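Local coordinates for protein SusD homolog (Bacteroides thetaiotaomicron VPI-5482, PDB 3FDH) that probably binds glycans at the bacterial outer membrane, as other SusD/RagB-family lipoproteins do, for uptake by a partner transporter, at residues A263-S266 against L267-L271; Y399-D402 against V403-K407; L413-T416 against M417-Y421; Y435-F438 against R439-K442. All blocks are in the same frame, centred on the assembly; numbering follows the deposited sequence.

Interaction 1 (A263-S266 against L267-L271); sequences ASTS and LGTKL
S264 OG accepts the backbone N-H of L267 at 3.2 Å from L267 N. The hydroxyl reaches it because OG sits anti to the backbone N of S264 (chi1 176°), beside its own carbonyl carbon and facing the N-H groups of the first turn. From there it also lies against the side chain of L267, OG to L267 CB 3.5 Å. The next two amides are taken by main-chain oxygens: G268 N by S264 O, and T269 N by T265 O at 2.8 Å. This is an N-cap, with S264 as the last residue before helix 265-274, its side chain meeting one of the N-H groups that a first turn cannot pair within the helix. One turn on, S266 and K270 are joined through water as well as through the bond from K270 N to S266 O. One water gives to S266 OG and takes from K270 NZ, 2.8 Å from that nitrogen; a second links S266 O to the same ammonium. K270 comes round to both by a bend at its last torsion (chi4 66°), its CG passing 3.5 Å from S266 O. Further out, E50 holds both serine hydroxyls, S264 OG by its main-chain O and S266 OG by its carboxylate, while N307 bonds to S264 OG and S266 N. T450 O receives K270 NZ, and T265 OG1 pairs with A305 O. L267 leans on Y421 and L422 of helix 412-423.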
loop_
_atom_site.group_PDB
_atom_site.type_symbol
_atom_site.label_atom_id
_atom_site.label_comp_id
_atom_site.label_asym_id
_atom_site.label_seq_id
_atom_site.Cartn_x
_atom_site.Cartn_y
_atom_site.Cartn_z
ATOM N N ALA A 263 14.172 -11.404 -5.926
ATOM C CA ALA A 263 13.530 -10.864 -7.129
ATOM C C ALA A 263 12.436 -11.827 -7.612
ATOM O O ALA A 263 12.661 -13.026 -7.743
ATOM C CB ALA A 263 14.582 -10.676 -8.219
ATOM N N SER A 264 11.264 -11.267 -7.902
ATOM C CA SER A 264 10.111 -12.024 -8.380
ATOM C C SER A 264 10.170 -12.410 -9.839
ATOM O O SER A 264 10.240 -11.543 -10.721
ATOM C CB SER A 264 8.829 -11.215 -8.156
ATOM O OG SER A 264 7.701 -11.888 -8.693
ATOM N N THR A 265 10.115 -13.717 -10.076
ATOM C CA THR A 265 10.143 -14.260 -11.434
ATOM C C THR A 265 8.892 -13.831 -12.204
ATOM O O THR A 265 8.969 -13.310 -13.315
ATOM C CB THR A 265 10.302 -15.795 -11.443
ATOM O OG1 THR A 265 11.579 -16.149 -10.891
ATOM C CG2 THR A 265 10.243 -16.336 -12.869
ATOM N N SER A 266 7.739 -14.053 -11.597
ATOM C CA SER A 266 6.458 -13.705 -12.237
ATOM C C SER A 266 6.432 -12.224 -12.639
ATOM O O SER A 266 5.981 -11.849 -13.727
ATOM C CB SER A 266 5.248 -14.134 -11.364
ATOM O OG SER A 266 5.139 -13.389 -10.156
ATOM N N LEU A 267 6.983 -11.381 -11.773
ATOM C CA LEU A 267 6.999 -9.959 -12.028
ATOM C C LEU A 267 7.908 -9.692 -13.222
ATOM O O LEU A 267 7.580 -8.933 -14.126
ATOM C CB LEU A 267 7.456 -9.149 -10.799
ATOM C CG LEU A 267 7.568 -7.627 -11.028
ATOM C CD1 LEU A 267 6.260 -6.949 -11.340
ATOM C CD2 LEU A 267 8.164 -7.006 -9.818
ATOM N N GLY A 268 9.053 -10.357 -13.229
ATOM C CA GLY A 268 10.029 -10.212 -14.326
ATOM C C GLY A 268 9.422 -10.634 -15.656
ATOM O O GLY A 268 9.620 -10.000 -16.698
ATOM N N THR A 269 8.635 -11.696 -15.617
ATOM C CA THR A 269 7.971 -12.179 -16.827
ATOM C C THR A 269 7.089 -11.081 -17.434
ATOM O O THR A 269 7.075 -10.868 -18.627
ATOM C CB THR A 269 7.088 -13.396 -16.506
ATOM O OG1 THR A 269 7.906 -14.435 -15.957
ATOM C CG2 THR A 269 6.387 -13.935 -17.779
ATOM N N LYS A 270 6.337 -10.404 -16.574
ATOM C CA LYS A 270 5.441 -9.311 -17.016
ATOM C C LYS A 270 6.252 -8.169 -17.594
ATOM O O LYS A 270 6.010 -7.665 -18.694
ATOM C CB LYS A 270 4.605 -8.786 -15.856
ATOM C CG LYS A 270 3.578 -9.774 -15.288
ATOM C CD LYS A 270 2.824 -9.196 -14.114
ATOM C CE LYS A 270 1.749 -10.171 -13.538
ATOM N NZ LYS A 270 2.260 -11.418 -12.901
ATOM N N LEU A 271 7.218 -7.722 -16.812
ATOM C CA LEU A 271 8.064 -6.599 -17.252
ATOM C C LEU A 271 8.719 -6.868 -18.617
ATOM O O LEU A 271 8.827 -5.971 -19.494
ATOM C CB LEU A 271 9.144 -6.260 -16.183
ATOM C CG LEU A 271 8.629 -5.789 -14.820
ATOM C CD1 LEU A 271 9.762 -5.719 -13.726
ATOM C CD2 LEU A 271 7.923 -4.434 -14.987
HETATM O O HOH W 1 4.088 -10.733 -10.834
HETATM O O HOH W 2 3.433 -13.142 -14.802
#

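Interaction 2 (Y399-D402 against V403-K407); sequences YFDD and VVKAK
Y399 lies obliquely across two consecutive valines, one near its CE1, the other near its CE2. CE1 rests 3.7 Å from V403 CB, with V403 CG2 equally near, and CE2 touches V404 CG2, also at 3.7 Å. The CB branch point of V403 and a single methyl of V404 are thus the bumps, and the outer half of the phenol spans them. F400 faces another way: its CD1-CE1 side meets V404 CG1 (3.6 Å from CE1), so the two methyls of V404 go to different rings, CG2 to the tyrosine and CG1 to the phenylalanine. The phenyl ring, swung out with CG anti to the backbone N (chi1 173°), crosses K405 at about a right angle and has K405 N over one face, while CE2 touches K405 CB. Cut back to an alanine, Y399 would probably no longer cover V403 CB and V404 CG2, opening a gap toward Y274 and P277, which also touch the tyrosine. All this belongs to helix 393-410, which widens here to a pi-type turn: K405 N bonds to F400 O, five residues back, at 2.8 Å. Water then bridges D401 O to A406 N at 3.0 Å from that nitrogen. D401 OD1 and K405 NZ form a long salt bridge of 3.9 Å, and K358 is a second cation for OD1, so the aspartate's charge is likely to be shared between two lysines.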
loop_
_atom_site.group_PDB
_atom_site.type_symbol
_atom_site.label_atom_id
_atom_site.label_comp_id
_atom_site.label_asym_id
_atom_site.label_seq_id
_atom_site.Cartn_x
_atom_site.Cartn_y
_atom_site.Cartn_z
ATOM N N TYR A 399 7.298 5.425 -23.986
ATOM C CA TYR A 399 7.098 4.012 -23.694
ATOM C C TYR A 399 5.594 3.769 -23.664
ATOM O O TYR A 399 5.063 2.763 -24.162
ATOM C CB TYR A 399 7.729 3.613 -22.349
ATOM C CG TYR A 399 7.139 2.350 -21.872
ATOM C CD1 TYR A 399 7.465 1.161 -22.481
ATOM C CD2 TYR A 399 6.225 2.334 -20.823
ATOM C CE1 TYR A 399 6.902 -0.010 -22.052
ATOM C CE2 TYR A 399 5.666 1.185 -20.420
ATOM C CZ TYR A 399 6.007 0.014 -21.040
ATOM O OH TYR A 399 5.450 -1.172 -20.627
ATOM N N PHE A 400 4.886 4.717 -23.071
ATOM C CA PHE A 400 3.430 4.582 -23.036
ATOM C C PHE A 400 2.856 4.508 -24.468
ATOM O O PHE A 400 2.014 3.672 -24.783
ATOM C CB PHE A 400 2.747 5.751 -22.333
ATOM C CG PHE A 400 1.246 5.685 -22.449
ATOM C CD1 PHE A 400 0.509 4.981 -21.530
ATOM C CD2 PHE A 400 0.588 6.266 -23.537
ATOM C CE1 PHE A 400 -0.866 4.854 -21.644
ATOM C CE2 PHE A 400 -0.809 6.157 -23.649
ATOM C CZ PHE A 400 -1.526 5.451 -22.692
ATOM N N ASP A 401 3.326 5.435 -25.295
ATOM C CA ASP A 401 2.875 5.603 -26.695
ATOM C C ASP A 401 3.249 4.395 -27.534
ATOM O O ASP A 401 2.496 3.917 -28.381
ATOM C CB ASP A 401 3.537 6.819 -27.341
ATOM C CG ASP A 401 3.041 8.164 -26.790
ATOM O OD1 ASP A 401 1.984 8.232 -26.112
ATOM O OD2 ASP A 401 3.741 9.171 -27.047
ATOM N N ASP A 402 4.421 3.864 -27.244
ATOM C CA ASP A 402 4.995 2.798 -28.068
ATOM C C ASP A 402 4.466 1.428 -27.711
ATOM O O ASP A 402 4.395 0.555 -28.565
ATOM C CB ASP A 402 6.538 2.777 -27.973
ATOM C CG ASP A 402 7.220 3.838 -28.848
ATOM O OD1 ASP A 402 6.522 4.535 -29.595
ATOM O OD2 ASP A 402 8.468 3.963 -28.790
ATOM N N VAL A 403 4.050 1.261 -26.462
ATOM C CA VAL A 403 3.659 -0.047 -25.968
ATOM C C VAL A 403 2.281 -0.128 -25.293
ATOM O O VAL A 403 1.424 -0.944 -25.665
ATOM C CB VAL A 403 4.718 -0.565 -24.949
ATOM C CG1 VAL A 403 4.274 -1.897 -24.305
ATOM C CG2 VAL A 403 6.099 -0.672 -25.614
ATOM N N VAL A 404 2.067 0.739 -24.321
ATOM C CA VAL A 404 0.849 0.655 -23.522
ATOM C C VAL A 404 -0.401 1.089 -24.246
ATOM O O VAL A 404 -1.461 0.498 -24.073
ATOM C CB VAL A 404 0.953 1.419 -22.156
ATOM C CG1 VAL A 404 -0.333 1.280 -21.402
ATOM C CG2 VAL A 404 2.120 0.900 -21.284
ATOM N N LYS A 405 -0.261 2.080 -25.112
ATOM C CA LYS A 405 -1.441 2.677 -25.752
ATOM C C LYS A 405 -2.246 1.615 -26.526
ATOM O O LYS A 405 -3.469 1.513 -26.404
ATOM C CB LYS A 405 -1.017 3.862 -26.649
ATOM C CG LYS A 405 -2.176 4.635 -27.247
ATOM C CD LYS A 405 -1.745 5.598 -28.348
ATOM C CE LYS A 405 -1.022 6.834 -27.822
ATOM N NZ LYS A 405 -0.685 7.803 -28.932
ATOM N N ALA A 406 -1.546 0.820 -27.314
ATOM C CA ALA A 406 -2.207 -0.202 -28.124
ATOM C C ALA A 406 -2.870 -1.274 -27.249
ATOM O O ALA A 406 -3.964 -1.729 -27.552
ATOM C CB ALA A 406 -1.235 -0.832 -29.138
ATOM N N LYS A 407 -2.227 -1.632 -26.146
ATOM C CA LYS A 407 -2.746 -2.667 -25.247
ATOM C C LYS A 407 -3.977 -2.145 -24.545
ATOM O O LYS A 407 -4.950 -2.878 -24.314
ATOM C CB LYS A 407 -1.678 -3.124 -24.247
ATOM C CG LYS A 407 -0.566 -3.915 -24.911
ATOM C CD LYS A 407 0.486 -4.284 -23.926
ATOM C CE LYS A 407 1.735 -4.939 -24.554
ATOM N NZ LYS A 407 1.514 -6.275 -25.185
HETATM O O HOH W 3 1.048 1.645 -28.560
HETATM O O HOH W 4 1.229 5.572 -30.105
#

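Interaction 3 (L413-T416 against M417-Y421); sequences LQET and MIQKY
Helix 412-423 is one of the many helices of this SusD-like fold, whose family belongs to the TPR clan, and here E415 and Q419 pair one turn apart on the same helix. Q419 NE2 donates to E415 OE2 at 2.9 Å, with an angle of 146° at the hydrogen. The amide comes from above the carboxylate plane, and the two flat groups are turned 34° from each other. Both chains must bend to meet: E415 leaves with CG anti to its backbone N and then folds at chi2 (61°), while Q419 folds at its own chi2 in the opposite sense. E415's bend also brings OE2 to 3.4 Å from Q419 CG. The other carboxylate oxygen, OE1, pairs with Y274 OH of helix 265-274, so the two oxygens have different partners, which should limit the turning of the carboxylate. A leucine in place of Q419 would probably leave OE2 without its amide donor and the carboxylate less firmly oriented. Beneath this pair the usual main-chain bonds run from M417 N to L413 O, from I418 N to Q414 O and on to K420. T416 OG1 turns back to P412 O. On the neighbouring sides of the helix the contacts are apolar and made alongside: Q414 CG lies 3.9 Å from I418 CD1, and L413 runs next to the selenomethionine M417. The bends further out in M417 turn only the selenium and its methyl; its CG, beside its own backbone N, passes 3.2 Å from L413 O and 3.9 Å from L413 CD1.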
loop_
_atom_site.group_PDB
_atom_site.type_symbol
_atom_site.label_atom_id
_atom_site.label_comp_id
_atom_site.label_asym_id
_atom_site.label_seq_id
_atom_site.Cartn_x
_atom_site.Cartn_y
_atom_site.Cartn_z
ATOM N N LEU A 413 -9.813 -1.780 -19.434
ATOM C CA LEU A 413 -9.767 -2.071 -18.002
ATOM C C LEU A 413 -8.612 -2.975 -17.589
ATOM O O LEU A 413 -7.899 -2.708 -16.617
ATOM C CB LEU A 413 -11.085 -2.679 -17.507
ATOM C CG LEU A 413 -11.140 -2.929 -15.990
ATOM C CD1 LEU A 413 -10.931 -1.654 -15.171
ATOM C CD2 LEU A 413 -12.469 -3.620 -15.653
ATOM N N GLN A 414 -8.496 -4.067 -18.320
ATOM C CA GLN A 414 -7.487 -5.089 -18.051
ATOM C C GLN A 414 -6.122 -4.456 -17.994
ATOM O O GLN A 414 -5.366 -4.676 -17.064
ATOM C CB GLN A 414 -7.484 -6.166 -19.135
ATOM C CG GLN A 414 -6.357 -7.153 -18.973
ATOM C CD GLN A 414 -6.386 -8.253 -20.014
ATOM O OE1 GLN A 414 -7.248 -9.097 -19.978
ATOM N NE2 GLN A 414 -5.412 -8.262 -20.922
ATOM N N GLU A 415 -5.830 -3.701 -19.039
ATOM C CA GLU A 415 -4.535 -3.019 -19.205
ATOM C C GLU A 415 -4.287 -1.988 -18.110
ATOM O O GLU A 415 -3.189 -1.865 -17.568
ATOM C CB GLU A 415 -4.413 -2.389 -20.581
ATOM C CG GLU A 415 -3.074 -1.721 -20.795
ATOM C CD GLU A 415 -1.835 -2.665 -20.715
ATOM O OE1 GLU A 415 -1.936 -3.914 -20.830
ATOM O OE2 GLU A 415 -0.717 -2.123 -20.569
ATOM N N THR A 416 -5.335 -1.253 -17.792
ATOM C CA THR A 416 -5.296 -0.275 -16.725
ATOM C C THR A 416 -4.898 -0.917 -15.399
ATOM O O THR A 416 -4.049 -0.412 -14.692
ATOM C CB THR A 416 -6.647 0.507 -16.588
ATOM O OG1 THR A 416 -6.869 1.265 -17.798
ATOM C CG2 THR A 416 -6.657 1.463 -15.312
HETATM N N MSE A 417 -5.446 -2.074 -15.075
HETATM C CA MSE A 417 -5.181 -2.635 -13.776
HETATM C C MSE A 417 -3.811 -3.322 -13.741
HETATM O O MSE A 417 -3.145 -3.356 -12.685
HETATM C CB MSE A 417 -6.294 -3.581 -13.412
HETATM C CG MSE A 417 -7.701 -2.945 -13.397
HETATM SE SE MSE A 417 -7.754 -1.422 -12.215
HETATM C CE MSE A 417 -7.302 -2.370 -10.587
ATOM N N ILE A 418 -3.401 -3.859 -14.898
ATOM C CA ILE A 418 -2.027 -4.420 -15.040
ATOM C C ILE A 418 -1.010 -3.303 -14.787
ATOM O O ILE A 418 -0.025 -3.473 -14.063
ATOM C CB ILE A 418 -1.776 -5.092 -16.407
ATOM C CG1 ILE A 418 -2.599 -6.393 -16.498
ATOM C CG2 ILE A 418 -0.304 -5.420 -16.541
ATOM C CD1 ILE A 418 -2.620 -7.104 -17.903
ATOM N N GLN A 419 -1.272 -2.151 -15.377
ATOM C CA GLN A 419 -0.405 -1.003 -15.222
ATOM C C GLN A 419 -0.400 -0.475 -13.790
ATOM O O GLN A 419 0.647 -0.060 -13.279
ATOM C CB GLN A 419 -0.714 0.120 -16.262
ATOM C CG GLN A 419 -0.341 -0.265 -17.713
ATOM C CD GLN A 419 1.147 -0.654 -17.879
ATOM O OE1 GLN A 419 2.040 -0.020 -17.306
ATOM N NE2 GLN A 419 1.407 -1.685 -18.675
ATOM N N LYS A 420 -1.543 -0.544 -13.110
ATOM C CA LYS A 420 -1.623 -0.078 -11.738
ATOM C C LYS A 420 -0.714 -0.981 -10.937
ATOM O O LYS A 420 0.081 -0.547 -10.135
ATOM C CB LYS A 420 -3.077 -0.128 -11.218
ATOM C CG LYS A 420 -3.270 0.469 -9.859
ATOM C CD LYS A 420 -4.714 0.473 -9.398
ATOM C CE LYS A 420 -4.959 1.387 -8.203
ATOM N NZ LYS A 420 -6.279 1.014 -7.497
ATOM N N TYR A 421 -0.894 -2.271 -11.158
ATOM C CA TYR A 421 -0.070 -3.330 -10.534
ATOM C C TYR A 421 1.431 -3.105 -10.722
ATOM O O TYR A 421 2.167 -3.050 -9.731
ATOM C CB TYR A 421 -0.515 -4.739 -10.975
ATOM C CG TYR A 421 0.396 -5.831 -10.465
ATOM C CD1 TYR A 421 1.489 -6.243 -11.223
ATOM C CD2 TYR A 421 0.146 -6.490 -9.269
ATOM C CE1 TYR A 421 2.369 -7.200 -10.771
ATOM C CE2 TYR A 421 1.015 -7.469 -8.808
ATOM C CZ TYR A 421 2.112 -7.843 -9.551
ATOM O OH TYR A 421 2.990 -8.845 -9.096
#

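Interaction 4 (Y435-F438 against R439-K442); sequences YNDF and RRMK
R439 lays its guanidinium over one face of the Y435 ring, an arginine-aromatic contact between residues four apart within helix 431-443, well inside the protein. The planes are only 14° from parallel. NE stands over that face, offset toward the rim and 3.2 Å from Y435 CE2. Its CD adds a CH-pi contact, 3.9 Å from the ring centroid. The bend at chi3 (-68°) turns the guanidinium back over the tyrosine, where NE makes a weak bond to Y435 O, the oxygen that already takes R439 N. At the edge of the group NH2 reaches N436 OD1 at 2.7 Å, a weak bond to an amide whose ND2 is tied to E433.

A second arginine works differently. R440 NH2 donates to D437 OD1 at 2.9 Å in a nearly straight salt bridge, in the plane of the guanidinium but from above the carboxylate, the two planes being 78° apart. A water ties the same OD1 to R440 NE, so this oxygen has two links to one arginine; OD2 of the carboxylate takes K420 of helix 412-423. K442 lays CD against F438 CE2, 3.9 Å away. Outward, D125 O of helix 106-127 and L462 O take the R439 amino groups, with F126 in cation-pi contact, and P461 O takes Y435 OH. On the D437 side, E344 of helix 335-348 meets R440, while M417 of helix 412-423 packs on R440 and M441.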
loop_
_atom_site.group_PDB
_atom_site.type_symbol
_atom_site.label_atom_id
_atom_site.label_comp_id
_atom_site.label_asym_id
_atom_site.label_seq_id
_atom_site.Cartn_x
_atom_site.Cartn_y
_atom_site.Cartn_z
ATOM N N TYR A 435 -2.594 -5.305 -2.976
ATOM C CA TYR A 435 -3.210 -6.524 -2.430
ATOM C C TYR A 435 -4.736 -6.359 -2.215
ATOM O O TYR A 435 -5.513 -7.283 -2.453
ATOM C CB TYR A 435 -2.495 -6.898 -1.156
ATOM C CG TYR A 435 -3.101 -8.041 -0.416
ATOM C CD1 TYR A 435 -2.988 -9.357 -0.898
ATOM C CD2 TYR A 435 -3.709 -7.836 0.798
ATOM C CE1 TYR A 435 -3.538 -10.406 -0.207
ATOM C CE2 TYR A 435 -4.236 -8.869 1.499
ATOM C CZ TYR A 435 -4.142 -10.157 1.009
ATOM O OH TYR A 435 -4.678 -11.139 1.779
ATOM N N ASN A 436 -5.149 -5.162 -1.845
ATOM C CA ASN A 436 -6.567 -4.807 -1.802
ATOM C C ASN A 436 -7.138 -4.867 -3.210
ATOM O O ASN A 436 -8.165 -5.473 -3.425
ATOM C CB ASN A 436 -6.812 -3.422 -1.231
ATOM C CG ASN A 436 -6.481 -3.327 0.236
ATOM O OD1 ASN A 436 -6.702 -4.294 0.987
ATOM N ND2 ASN A 436 -5.936 -2.165 0.660
ATOM N N ASP A 437 -6.468 -4.238 -4.180
ATOM C CA ASP A 437 -6.982 -4.246 -5.544
ATOM C C ASP A 437 -7.118 -5.664 -6.071
ATOM O O ASP A 437 -8.074 -6.022 -6.756
ATOM C CB ASP A 437 -6.056 -3.498 -6.508
ATOM C CG ASP A 437 -6.170 -1.938 -6.427
ATOM O OD1 ASP A 437 -7.290 -1.393 -6.322
ATOM O OD2 ASP A 437 -5.136 -1.257 -6.610
ATOM N N PHE A 438 -6.187 -6.524 -5.671
ATOM C CA PHE A 438 -6.139 -7.886 -6.233
ATOM C C PHE A 438 -7.330 -8.649 -5.748
ATOM O O PHE A 438 -8.033 -9.346 -6.496
ATOM C CB PHE A 438 -4.844 -8.651 -5.807
ATOM C CG PHE A 438 -4.703 -9.972 -6.499
ATOM C CD1 PHE A 438 -4.157 -10.065 -7.753
ATOM C CD2 PHE A 438 -5.198 -11.098 -5.933
ATOM C CE1 PHE A 438 -4.101 -11.265 -8.404
ATOM C CE2 PHE A 438 -5.129 -12.296 -6.563
ATOM C CZ PHE A 438 -4.585 -12.392 -7.807
ATOM N N ARG A 439 -7.562 -8.502 -4.467
ATOM C CA ARG A 439 -8.660 -9.195 -3.836
ATOM C C ARG A 439 -10.014 -8.608 -4.277
ATOM O O ARG A 439 -11.024 -9.300 -4.378
ATOM C CB ARG A 439 -8.543 -9.150 -2.310
ATOM C CG ARG A 439 -7.403 -9.965 -1.766
ATOM C CD ARG A 439 -7.438 -9.883 -0.238
ATOM N NE ARG A 439 -7.126 -8.542 0.233
ATOM C CZ ARG A 439 -7.425 -8.067 1.423
ATOM N NH1 ARG A 439 -8.116 -8.809 2.244
ATOM N NH2 ARG A 439 -7.108 -6.841 1.731
ATOM N N ARG A 440 -10.017 -7.329 -4.586
ATOM C CA ARG A 440 -11.262 -6.690 -5.026
ATOM C C ARG A 440 -11.579 -7.277 -6.383
ATOM O O ARG A 440 -12.739 -7.609 -6.650
ATOM C CB ARG A 440 -11.145 -5.175 -5.068
ATOM C CG ARG A 440 -12.316 -4.488 -5.726
ATOM C CD ARG A 440 -12.270 -2.992 -5.554
ATOM N NE ARG A 440 -11.074 -2.376 -6.088
ATOM C CZ ARG A 440 -10.963 -1.939 -7.350
ATOM N NH1 ARG A 440 -11.966 -2.093 -8.215
ATOM N NH2 ARG A 440 -9.833 -1.410 -7.743
HETATM N N MSE A 441 -10.563 -7.384 -7.243
HETATM C CA MSE A 441 -10.732 -8.015 -8.583
HETATM C C MSE A 441 -11.264 -9.436 -8.459
HETATM O O MSE A 441 -12.116 -9.874 -9.242
HETATM C CB MSE A 441 -9.465 -8.042 -9.373
HETATM C CG MSE A 441 -9.361 -6.728 -10.029
HETATM SE SE MSE A 441 -7.802 -6.288 -11.159
HETATM C CE MSE A 441 -6.473 -5.910 -9.892
ATOM N N LYS A 442 -10.727 -10.160 -7.478
ATOM C CA LYS A 442 -11.214 -11.500 -7.197
ATOM C C LYS A 442 -12.716 -11.527 -6.914
ATOM O O LYS A 442 -13.456 -12.351 -7.476
ATOM C CB LYS A 442 -10.501 -12.147 -6.011
ATOM C CG LYS A 442 -9.224 -12.766 -6.363
ATOM C CD LYS A 442 -8.594 -13.589 -5.209
ATOM C CE LYS A 442 -9.304 -14.879 -4.913
ATOM N NZ LYS A 442 -9.262 -15.923 -5.965
HETATM O O HOH W 5 -9.192 -1.187 -4.402
#

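Interaction 3 is the hub. Its helix 412-423 touches the other three contacts, which do not touch one another. Toward interaction 4, whose centre is 12 Å away, K420 NZ forms a salt bridge with D437 OD2 (2.7 Å), and the selenomethionine methyls M417 CE and M441 CE pack at 3.7 Å. Toward interaction 2, V404 CG1 meets E415 OE2 at 3.5 Å, so the valine between the two rings also covers the glutamate. Interaction 1 reaches it through Y421, whose CE1 lies 3.9 Å from K270 CD. Interactions 2 and 4 stand about 25 Å apart, centre to centre. Interaction 4 lies by a bound tetraethylene glycol, at K442, probably from the crystallisation liquor.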